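Local coordinates for particle-associated lyase (Acinetobacter bacteriophage AP22, PDB 4Y9V), which is a phage tailspike that binds the capsular saccharide of Acinetobacter baumannii and probably degrades it as a lyase, at residues F213-V219 against G240-K245; T44-D48 against K76-R82; D61-N67 against Y84-I90. One frame throughout, in Å; residues are numbered along the deposited sequence. Where two conformers were deposited one is given.

In the fold
Tailspikes illustrate how a solenoid is started and then propagated. From the N terminus, the chain passes through 44-48 into helix 47-54, then 61-67 and helix 63-71, before turning into strand 77-79. Contact 2 closes this first loop by laying 76-82 beside 44-48. Contact 3 closes a second between 61-67 and 84-90; because its segments alternate with those of contact 2, the two loops cross, and they touch where Leu47 packs on Val65 and Tyr84. Contact 1 follows in series, pairing strands 215-220 and 237-245 of successive coils. Strand 105-109 lies between, pairing with both 83-85 and 215-220, so the helical N-terminal end is tied to the parallel beta-helix.

Contact 1: F213-V219 against G240-K245; sequences FNYLKTV and GYFENK
Two successive coils of a right-handed parallel beta-helix, the pectin lyase-like fold, meet here as neighbouring parallel strands. The axes of segments 215-219 and 241-245 approach to 4.7 Å, their directions 5° apart, in extended conformation and strict register: Tyr215 faces Tyr241, Leu216 Phe242, Lys217 Glu243, Thr218 Asn244 and Val219 Lys245. Backbone hydrogen bonds alternate in direction, from Tyr241 N to Asn214 O (3.1 Å), Leu216 N to Tyr241 O, Glu243 N to Leu216 O, Thr218 N to Glu243 O and Lys245 N to Thr218 O (each 2.9 Å).

Side chains in register lie next to one another on each face of the sheet. On one face Leu216 CD2 meets Phe242 CD1 at 3.9 Å, both residues t at chi1, and Leu229 of strand 229-232 packs against both; Phe213 CE2 reaches Phe242 CB at 4.1 Å. On the other, the Tyr215 and Tyr241 rings, also t, lie 5.8 Å apart between centroids with planes at 30°, slid so that they barely overlap.

The charged pair continues that tyrosine face. Extended Lys217 makes a long salt bridge, NZ to Glu243 OE2 at 3.9 Å, and a water joins Lys217 NZ to Glu243 OE1. Glu243 OE1 also accepts from Tyr241 OH at 2.6 Å.

Contact 2: T44-D48 against K76-R82; sequences TAHLD and KLHVKSR. With EDO (1,2-ethanediol), chain G; EDO (1,2-ethanediol), chain I.
His78, with the largest surface covered in this contact, shows how one residue can join two short, roughly parallel segments by backbone and side chain together. It pairs with His46 in a parallel bridge, CA to CA 4.7 Å. His78 N donates to Ala45 O at 2.9 Å, and His78 ND1 donates to the same Ala45 O at 3.3 Å, the m rotamer letting ring and backbone N share one acceptor; His78 O accepts from Leu47 N at 2.9 Å. The two histidine rings sit obliquely, centroids 5.4 Å apart, and a 1,2-ethanediol probably from the crystallisation liquor bonds through its O1 to His46 ND1 at 2.7 Å.

Leu47 comes next. His46 is the N-cap, so at Leu47 the chain turns from extended into helix 47-54, sending the leucine (chi1 t, chi2 p) toward 76-82: CD2 lies 3.9 Å from Val79 CG1, and CD1 4.4 Å from Leu77 CD2. Within this chain, this is the outermost pairing of a parallel sheet that continues through strands 96-100 and 211-213, at the N-terminal end of the trimeric tailspike, where Leu43 of a second subunit packs on His46 and Asp48.

Asp48, the second residue of the helix, forms a two-pronged salt bridge with Arg82: OD1 accepts from Arg82 NH1 at 2.8 Å and OD2 from Arg82 NH2 at 2.9 Å. Asp48 OD1 also accepts a hydrogen bond from water, which in turn accepts from Lys80 N.

Contact 3: D61-N67 against Y84-I90; sequences DISTVLN and YIVNSLI
Ile62 and Leu66 form the apolar centre, both facing Val86: Ile62 CG1 lies 3.8 Å and Leu66 CD1 4.1 Å from Val86 CG2. Ile62, p at chi1, extends CD1 to within 3.6 Å of Tyr84 CB, while Leu66 CD1 approaches Ile90 CG1 at 4.4 Å. Phe106 packs on Tyr84 and Val86, and Phe114 on Leu66 and Ile90, continuing this interior.

Around it, Ile62 N donates to Ile85 O at 2.9 Å, fixing the chain just before helix 63-71. Ser63, m at chi1, points toward the bend 86-88, and its OG accepts from Ser88 N at 3.0 Å.

At the edge Asp61, t at chi1, receives Asn87 N on OD1 at 3.1 Å. Two waters donate to Asp61 OD2, one reaching Ser88 OG and the other Asn87 OD1. Asp61 OD1 also accepts from Ser63 OG at 2.7 Å, and from Ser63 N at 3.0 Å; the latter bond makes an Asx turn leading into a short helix that covers the N-terminal end of a parallel beta-helix.

Contact 1: F213-V219 against G240-K245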
loop_
_atom_site.group_PDB
_atom_site.type_symbol
_atom_site.label_atom_id
_atom_site.label_comp_id
_atom_site.label_asym_id
_atom_site.label_seq_id
_atom_site.Cartn_x
_atom_site.Cartn_y
_atom_site.Cartn_z
ATOM N N PHE A 213 22.103 16.401 13.289
ATOM C CA PHE A 213 23.076 16.804 12.288
ATOM C C PHE A 213 22.321 17.026 10.982
ATOM O O PHE A 213 21.403 16.281 10.641
ATOM C CB PHE A 213 24.188 15.765 12.090
ATOM C CG PHE A 213 23.691 14.351 11.849
ATOM C CD1 PHE A 213 23.472 13.533 12.936
ATOM C CD2 PHE A 213 23.464 13.850 10.590
ATOM C CE1 PHE A 213 23.021 12.243 12.784
ATOM C CE2 PHE A 213 23.009 12.554 10.418
ATOM C CZ PHE A 213 22.756 11.752 11.515
ATOM N N ASN A 214 22.749 18.028 10.220
ATOM C CA ASN A 214 22.282 18.212 8.865
ATOM C C ASN A 214 22.922 17.207 7.907
ATOM O O ASN A 214 22.295 16.736 6.941
ATOM C CB ASN A 214 22.540 19.635 8.373
ATOM C CG ASN A 214 24.001 19.996 8.322
ATOM O OD1 ASN A 214 24.782 19.609 9.183
ATOM N ND2 ASN A 214 24.436 20.724 7.298
ATOM N N TYR A 215 24.188 16.903 8.149
ATOM C CA TYR A 215 25.075 16.186 7.238
ATOM C C TYR A 215 26.161 15.587 8.109
ATOM O O TYR A 215 26.784 16.325 8.881
ATOM C CB TYR A 215 25.681 17.190 6.273
ATOM C CG TYR A 215 26.729 16.699 5.309
ATOM C CD1 TYR A 215 28.063 16.637 5.653
ATOM C CD2 TYR A 215 26.365 16.329 4.019
ATOM C CE1 TYR A 215 29.017 16.191 4.761
ATOM C CE2 TYR A 215 27.310 15.911 3.110
ATOM C CZ TYR A 215 28.646 15.845 3.472
ATOM O OH TYR A 215 29.652 15.520 2.590
ATOM N N LEU A 216 26.387 14.294 7.952
ATOM C CA LEU A 216 27.470 13.640 8.697
ATOM C C LEU A 216 28.062 12.634 7.727
ATOM O O LEU A 216 27.336 11.770 7.199
ATOM C CB LEU A 216 26.918 13.056 9.973
ATOM C CG LEU A 216 27.917 12.268 10.807
ATOM C CD1 LEU A 216 29.105 13.100 11.190
ATOM C CD2 LEU A 216 27.260 11.669 12.064
ATOM N N LYS A 217 29.356 12.739 7.443
ATOM C CA LYS A 217 30.073 11.873 6.519
ATOM C C LYS A 217 31.347 11.411 7.233
ATOM O O LYS A 217 32.094 12.217 7.789
ATOM C CB LYS A 217 30.394 12.591 5.227
ATOM C CG LYS A 217 31.105 11.737 4.180
ATOM C CD LYS A 217 31.216 12.414 2.828
ATOM C CE LYS A 217 32.071 11.619 1.877
ATOM N NZ LYS A 217 32.085 12.233 0.534
ATOM N N THR A 218 31.558 10.089 7.206
ATOM C CA THR A 218 32.613 9.467 7.996
ATOM C C THR A 218 33.376 8.478 7.153
ATOM O O THR A 218 32.855 7.885 6.185
ATOM C CB THR A 218 32.054 8.772 9.250
ATOM O OG1 THR A 218 31.287 7.638 8.902
ATOM C CG2 THR A 218 31.149 9.697 10.067
ATOM N N VAL A 219 34.627 8.242 7.577
ATOM C CA VAL A 219 35.508 7.237 7.019
ATOM C C VAL A 219 36.123 6.431 8.164
ATOM O O VAL A 219 36.613 7.026 9.119
ATOM C CB VAL A 219 36.651 7.864 6.182
ATOM C CG1 VAL A 219 37.671 6.796 5.738
ATOM C CG2 VAL A 219 36.053 8.569 4.981
ATOM N N GLY A 240 19.166 13.330 9.832
ATOM C CA GLY A 240 19.681 14.041 8.699
ATOM C C GLY A 240 20.432 13.135 7.720
ATOM O O GLY A 240 20.368 11.931 7.829
ATOM N N TYR A 241 21.201 13.838 6.801
ATOM C CA TYR A 241 21.916 12.994 5.870
ATOM C C TYR A 241 23.134 12.354 6.537
ATOM O O TYR A 241 23.941 13.067 7.141
ATOM C CB TYR A 241 22.377 13.803 4.661
ATOM C CG TYR A 241 23.187 12.951 3.704
ATOM C CD1 TYR A 241 22.555 12.034 2.882
ATOM C CD2 TYR A 241 24.565 12.996 3.646
ATOM C CE1 TYR A 241 23.296 11.217 2.020
ATOM C CE2 TYR A 241 25.316 12.211 2.811
ATOM C CZ TYR A 241 24.668 11.300 1.979
ATOM O OH TYR A 241 25.371 10.492 1.113
ATOM N N PHE A 242 23.277 11.051 6.410
ATOM C CA PHE A 242 24.398 10.289 6.927
ATOM C C PHE A 242 25.030 9.455 5.845
ATOM O O PHE A 242 24.330 8.820 5.055
ATOM C CB PHE A 242 23.886 9.332 8.044
ATOM C CG PHE A 242 25.008 8.465 8.599
ATOM C CD1 PHE A 242 25.868 9.000 9.532
ATOM C CD2 PHE A 242 25.220 7.185 8.130
ATOM C CE1 PHE A 242 26.931 8.247 10.001
ATOM C CE2 PHE A 242 26.295 6.434 8.586
ATOM C CZ PHE A 242 27.136 6.977 9.533
ATOM N N GLU A 243 26.363 9.416 5.839
ATOM C CA GLU A 243 27.107 8.602 4.925
ATOM C C GLU A 243 28.360 8.075 5.622
ATOM O O GLU A 243 29.083 8.858 6.248
ATOM C CB GLU A 243 27.561 9.478 3.713
ATOM C CG GLU A 243 28.533 8.783 2.760
ATOM C CD GLU A 243 28.782 9.548 1.457
ATOM O OE1 GLU A 243 28.013 10.497 1.159
ATOM O OE2 GLU A 243 29.749 9.182 0.785
ATOM N N ASN A 244 28.653 6.783 5.469
ATOM C CA ASN A 244 29.919 6.231 5.944
ATOM C C ASN A 244 30.607 5.486 4.839
ATOM O O ASN A 244 29.974 4.911 3.951
ATOM C CB ASN A 244 29.732 5.296 7.164
ATOM C CG ASN A 244 29.109 3.977 6.768
ATOM O OD1 ASN A 244 27.909 3.933 6.437
ATOM N ND2 ASN A 244 29.887 2.913 6.701
ATOM N N LYS A 245 31.928 5.409 4.956
ATOM C CA LYS A 245 32.799 4.458 4.277
ATOM C C LYS A 245 33.488 3.639 5.349
ATOM O O LYS A 245 34.044 4.234 6.273
ATOM C CB LYS A 245 33.842 5.223 3.432
ATOM C CG LYS A 245 34.964 4.349 2.899
ATOM C CD LYS A 245 35.878 5.071 1.989
ATOM C CE LYS A 245 36.896 4.114 1.328
ATOM N NZ LYS A 245 37.721 4.975 0.425
HETATM O O HOH W 1 20.385 13.659 12.354
HETATM O O HOH W 2 19.630 15.085 12.593
HETATM O O HOH W 3 29.346 12.300 -0.379
HETATM O O HOH W 4 33.016 5.469 8.636
#

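Contact 2: T44-D48 against K76-R82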
loop_
_atom_site.group_PDB
_atom_site.type_symbol
_atom_site.label_atom_id
_atom_site.label_comp_id
_atom_site.label_asym_id
_atom_site.label_seq_id
_atom_site.Cartn_x
_atom_site.Cartn_y
_atom_site.Cartn_z
ATOM N N THR A 44 27.333 32.092 18.041
ATOM C CA THR A 44 27.547 31.021 17.099
ATOM C C THR A 44 28.871 30.312 17.421
ATOM O O THR A 44 29.904 30.978 17.467
ATOM C CB THR A 44 27.622 31.533 15.672
ATOM O OG1 THR A 44 26.481 32.386 15.459
ATOM C CG2 THR A 44 27.644 30.441 14.642
ATOM N N ALA A 45 28.833 28.996 17.568
ATOM C CA ALA A 45 30.028 28.221 17.836
ATOM C C ALA A 45 30.545 27.595 16.523
ATOM O O ALA A 45 29.797 26.992 15.774
ATOM C CB ALA A 45 29.791 27.132 18.838
ATOM N N HIS A 46 31.828 27.761 16.299
ATOM C CA HIS A 46 32.547 27.206 15.160
ATOM C C HIS A 46 33.708 26.367 15.618
ATOM O O HIS A 46 34.459 26.756 16.491
ATOM C CB HIS A 46 33.098 28.343 14.294
ATOM C CG HIS A 46 32.074 29.188 13.611
ATOM N ND1 HIS A 46 31.506 28.766 12.431
ATOM C CD2 HIS A 46 31.521 30.377 13.915
ATOM C CE1 HIS A 46 30.624 29.692 12.042
ATOM N NE2 HIS A 46 30.628 30.691 12.929
ATOM N N LEU A 47 33.946 25.246 14.924
ATOM C CA LEU A 47 35.085 24.410 15.261
ATOM C C LEU A 47 36.393 25.193 15.148
ATOM O O LEU A 47 37.303 25.014 15.944
ATOM C CB LEU A 47 35.106 23.152 14.388
ATOM C CG LEU A 47 36.208 22.164 14.707
ATOM C CD1 LEU A 47 36.024 21.562 16.096
ATOM C CD2 LEU A 47 36.269 21.084 13.662
ATOM N N ASP A 48 36.497 26.077 14.141
ATOM C CA ASP A 48 37.774 26.751 13.900
ATOM C C ASP A 48 38.213 27.601 15.100
ATOM O O ASP A 48 39.423 27.707 15.340
ATOM C CB ASP A 48 37.702 27.631 12.657
ATOM C CG ASP A 48 38.005 26.873 11.364
ATOM O OD1 ASP A 48 37.415 25.803 11.158
ATOM O OD2 ASP A 48 38.778 27.406 10.554
ATOM N N LYS A 76 25.311 23.813 19.688
ATOM C CA LYS A 76 25.207 23.790 18.227
ATOM C C LYS A 76 26.579 24.177 17.720
ATOM O O LYS A 76 27.068 25.285 17.994
ATOM C CB LYS A 76 24.110 24.755 17.801
ATOM C CG LYS A 76 23.819 24.740 16.319
ATOM C CD LYS A 76 22.636 25.632 16.018
ATOM C CE LYS A 76 22.298 25.713 14.576
ATOM N NZ LYS A 76 20.976 26.411 14.300
ATOM N N LEU A 77 27.190 23.267 16.956
ATOM C CA LEU A 77 28.540 23.483 16.461
ATOM C C LEU A 77 28.553 23.511 14.934
ATOM O O LEU A 77 28.115 22.537 14.286
ATOM C CB LEU A 77 29.472 22.368 16.931
ATOM C CG LEU A 77 30.942 22.492 16.475
ATOM C CD1 LEU A 77 31.620 23.668 17.141
ATOM C CD2 LEU A 77 31.676 21.185 16.698
ATOM N N HIS A 78 29.077 24.582 14.372
ATOM C CA HIS A 78 29.287 24.716 12.925
ATOM C C HIS A 78 30.690 24.233 12.590
ATOM O O HIS A 78 31.649 24.581 13.285
ATOM C CB HIS A 78 29.104 26.169 12.500
ATOM C CG HIS A 78 27.722 26.654 12.669
ATOM N ND1 HIS A 78 27.167 27.059 13.843
ATOM C CD2 HIS A 78 26.762 26.746 11.695
ATOM C CE1 HIS A 78 25.840 27.384 13.556
ATOM N NE2 HIS A 78 25.631 27.210 12.273
ATOM N N VAL A 79 30.808 23.446 11.529
ATOM C CA VAL A 79 32.084 22.850 11.114
ATOM C C VAL A 79 32.372 23.172 9.654
ATOM O O VAL A 79 31.554 22.868 8.770
ATOM C CB VAL A 79 32.106 21.340 11.369
ATOM C CG1 VAL A 79 33.434 20.741 10.952
ATOM C CG2 VAL A 79 31.793 21.028 12.824
ATOM N N LYS A 80 33.544 23.744 9.406
ATOM C CA LYS A 80 34.045 24.024 8.075
ATOM C C LYS A 80 34.450 22.762 7.381
ATOM O O LYS A 80 35.020 21.817 7.958
ATOM C CB LYS A 80 35.255 24.953 8.212
ATOM C CG LYS A 80 35.928 25.362 6.923
ATOM C CD LYS A 80 37.037 26.411 7.104
ATOM C CE LYS A 80 37.805 26.690 5.857
ATOM N NZ LYS A 80 36.978 27.422 4.846
ATOM N N SER A 81 34.221 22.728 6.064
ATOM C CA SER A 81 34.509 21.563 5.231
ATOM C C SER A 81 36.022 21.285 5.140
ATOM O O SER A 81 36.769 22.000 4.472
ATOM C CB SER A 81 33.989 21.844 3.832
ATOM O OG SER A 81 34.179 20.753 2.984
ATOM N N ARG A 82 36.425 20.204 5.800
ATOM C CA ARG A 82 37.743 19.600 5.754
ATOM C C ARG A 82 37.545 18.123 6.110
ATOM O O ARG A 82 36.513 17.764 6.671
ATOM C CB ARG A 82 38.768 20.191 6.783
ATOM C CG ARG A 82 38.975 21.684 6.768
ATOM C CD ARG A 82 40.056 22.047 7.783
ATOM N NE ARG A 82 40.378 23.451 7.923
ATOM C CZ ARG A 82 39.772 24.293 8.755
ATOM N NH1 ARG A 82 38.744 23.918 9.513
ATOM N NH2 ARG A 82 40.209 25.535 8.845
HETATM C C1 EDO G . 32.364 27.229 9.613
HETATM O O1 EDO G . 32.560 26.782 10.895
HETATM C C2 EDO G . 31.186 26.539 8.881
HETATM O O2 EDO G . 29.942 26.920 9.395
HETATM C C1 EDO I . 40.343 30.346 11.397
HETATM O O1 EDO I . 39.278 30.083 10.548
HETATM C C2 EDO I . 41.748 30.332 10.843
HETATM O O2 EDO I . 42.037 29.023 10.270
HETATM O O HOH W 5 26.445 27.606 16.759
HETATM O O HOH W 6 26.138 27.869 17.474
HETATM O O HOH W 7 34.766 25.409 11.756
HETATM O O HOH W 8 35.727 23.760 11.255
#

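Contact 3: D61-N67 against Y84-I90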
loop_
_atom_site.group_PDB
_atom_site.type_symbol
_atom_site.label_atom_id
_atom_site.label_comp_id
_atom_site.label_asym_id
_atom_site.label_seq_id
_atom_site.Cartn_x
_atom_site.Cartn_y
_atom_site.Cartn_z
ATOM N N ASP A 61 44.725 15.079 14.986
ATOM C CA ASP A 61 43.564 14.475 15.637
ATOM C C ASP A 61 42.794 15.544 16.415
ATOM O O ASP A 61 43.372 16.219 17.276
ATOM C CB ASP A 61 44.076 13.365 16.579
ATOM C CG ASP A 61 43.021 12.549 17.289
ATOM O OD1 ASP A 61 41.818 12.711 17.020
ATOM O OD2 ASP A 61 43.427 11.691 18.111
ATOM N N ILE A 62 41.507 15.680 16.124
ATOM C CA ILE A 62 40.668 16.660 16.770
ATOM C C ILE A 62 39.804 16.063 17.884
ATOM O O ILE A 62 38.938 16.755 18.406
ATOM C CB ILE A 62 39.793 17.437 15.764
ATOM C CG1 ILE A 62 38.683 16.566 15.164
ATOM C CG2 ILE A 62 40.643 18.127 14.710
ATOM C CD1 ILE A 62 37.579 17.361 14.493
ATOM N N SER A 63 40.080 14.819 18.282
ATOM C CA SER A 63 39.285 14.199 19.353
ATOM C C SER A 63 39.190 15.068 20.610
ATOM O O SER A 63 38.096 15.219 21.178
ATOM C CB SER A 63 39.886 12.870 19.732
ATOM O OG SER A 63 39.812 11.935 18.652
ATOM N N THR A 64 40.304 15.618 21.061
ATOM C CA THR A 64 40.261 16.414 22.280
ATOM C C THR A 64 39.428 17.658 22.072
ATOM O O THR A 64 38.835 18.193 23.054
ATOM C CB THR A 64 41.644 16.826 22.808
ATOM O OG1 THR A 64 42.311 17.637 21.853
ATOM C CG2 THR A 64 42.462 15.631 23.231
ATOM N N VAL A 65 39.369 18.194 20.869
ATOM C CA VAL A 65 38.614 19.391 20.554
ATOM C C VAL A 65 37.122 19.087 20.578
ATOM O O VAL A 65 36.356 19.810 21.206
ATOM C CB VAL A 65 39.067 19.993 19.202
ATOM C CG1 VAL A 65 38.346 21.295 18.965
ATOM C CG2 VAL A 65 40.570 20.202 19.201
ATOM N N LEU A 66 36.702 18.017 19.884
ATOM C CA LEU A 66 35.281 17.622 19.955
ATOM C C LEU A 66 34.850 17.341 21.385
ATOM O O LEU A 66 33.778 17.746 21.818
ATOM C CB LEU A 66 35.025 16.414 19.059
ATOM C CG LEU A 66 35.212 16.672 17.548
ATOM C CD1 LEU A 66 34.980 15.365 16.814
ATOM C CD2 LEU A 66 34.275 17.728 17.006
ATOM N N ASN A 67 35.712 16.636 22.138
ATOM C CA ASN A 67 35.377 16.369 23.545
ATOM C C ASN A 67 35.265 17.675 24.337
ATOM O O ASN A 67 34.402 17.792 25.204
ATOM C CB ASN A 67 36.377 15.415 24.155
ATOM C CG ASN A 67 36.110 13.950 23.810
ATOM O OD1 ASN A 67 34.915 13.598 23.620
ATOM N ND2 ASN A 67 37.106 13.135 23.691
ATOM N N TYR A 84 38.814 15.636 8.841
ATOM C CA TYR A 84 39.408 15.710 10.177
ATOM C C TYR A 84 39.680 14.320 10.709
ATOM O O TYR A 84 38.776 13.462 10.733
ATOM C CB TYR A 84 38.456 16.392 11.138
ATOM C CG TYR A 84 38.062 17.795 10.767
ATOM C CD1 TYR A 84 38.855 18.876 11.098
ATOM C CD2 TYR A 84 36.882 18.060 10.079
ATOM C CE1 TYR A 84 38.496 20.170 10.774
ATOM C CE2 TYR A 84 36.515 19.341 9.741
ATOM C CZ TYR A 84 37.303 20.405 10.091
ATOM O OH TYR A 84 36.975 21.698 9.793
ATOM N N ILE A 85 40.879 14.109 11.257
ATOM C CA ILE A 85 41.206 12.900 11.996
ATOM C C ILE A 85 40.471 12.905 13.339
ATOM O O ILE A 85 40.547 13.887 14.086
ATOM C CB ILE A 85 42.717 12.823 12.206
ATOM C CG1 ILE A 85 43.431 12.667 10.876
ATOM C CG2 ILE A 85 43.080 11.729 13.184
ATOM C CD1 ILE A 85 44.947 12.830 10.951
ATOM N N VAL A 86 39.783 11.794 13.656
ATOM C CA VAL A 86 39.121 11.604 14.931
ATOM C C VAL A 86 39.438 10.173 15.398
ATOM O O VAL A 86 38.735 9.223 15.067
ATOM C CB VAL A 86 37.601 11.822 14.881
ATOM C CG1 VAL A 86 36.997 11.657 16.256
ATOM C CG2 VAL A 86 37.258 13.178 14.273
ATOM N N ASN A 87 40.534 10.010 16.171
ATOM C CA ASN A 87 40.943 8.678 16.562
ATOM C C ASN A 87 40.212 8.112 17.767
ATOM O O ASN A 87 40.288 6.907 18.010
ATOM C CB ASN A 87 42.464 8.637 16.766
ATOM C CG ASN A 87 43.213 8.722 15.430
ATOM O OD1 ASN A 87 44.319 9.276 15.467
ATOM N ND2 ASN A 87 42.673 8.131 14.421
ATOM N N SER A 88 39.518 8.944 18.537
ATOM C CA SER A 88 38.782 8.494 19.695
ATOM C C SER A 88 37.317 8.179 19.367
ATOM O O SER A 88 36.734 8.682 18.403
ATOM C CB SER A 88 38.819 9.565 20.776
ATOM O OG SER A 88 40.108 9.801 21.270
ATOM N N LEU A 89 36.745 7.364 20.238
ATOM C CA LEU A 89 35.303 7.158 20.305
ATOM C C LEU A 89 34.712 8.330 21.070
ATOM O O LEU A 89 34.973 8.477 22.266
ATOM C CB LEU A 89 34.999 5.809 20.964
ATOM C CG LEU A 89 33.509 5.526 21.163
ATOM C CD1 LEU A 89 32.771 5.473 19.825
ATOM C CD2 LEU A 89 33.327 4.216 21.897
ATOM N N ILE A 90 33.963 9.179 20.385
ATOM C CA ILE A 90 33.374 10.379 20.951
ATOM C C ILE A 90 31.954 9.982 21.437
ATOM O O ILE A 90 31.129 9.585 20.625
ATOM C CB ILE A 90 33.306 11.531 19.971
ATOM C CG1 ILE A 90 34.642 11.749 19.268
ATOM C CG2 ILE A 90 32.804 12.793 20.665
ATOM C CD1 ILE A 90 35.805 12.104 20.179
HETATM O O HOH W 9 42.537 10.270 20.084
HETATM O O HOH W 10 45.705 10.353 17.632
HETATM O O HOH W 11 36.670 10.228 23.582
#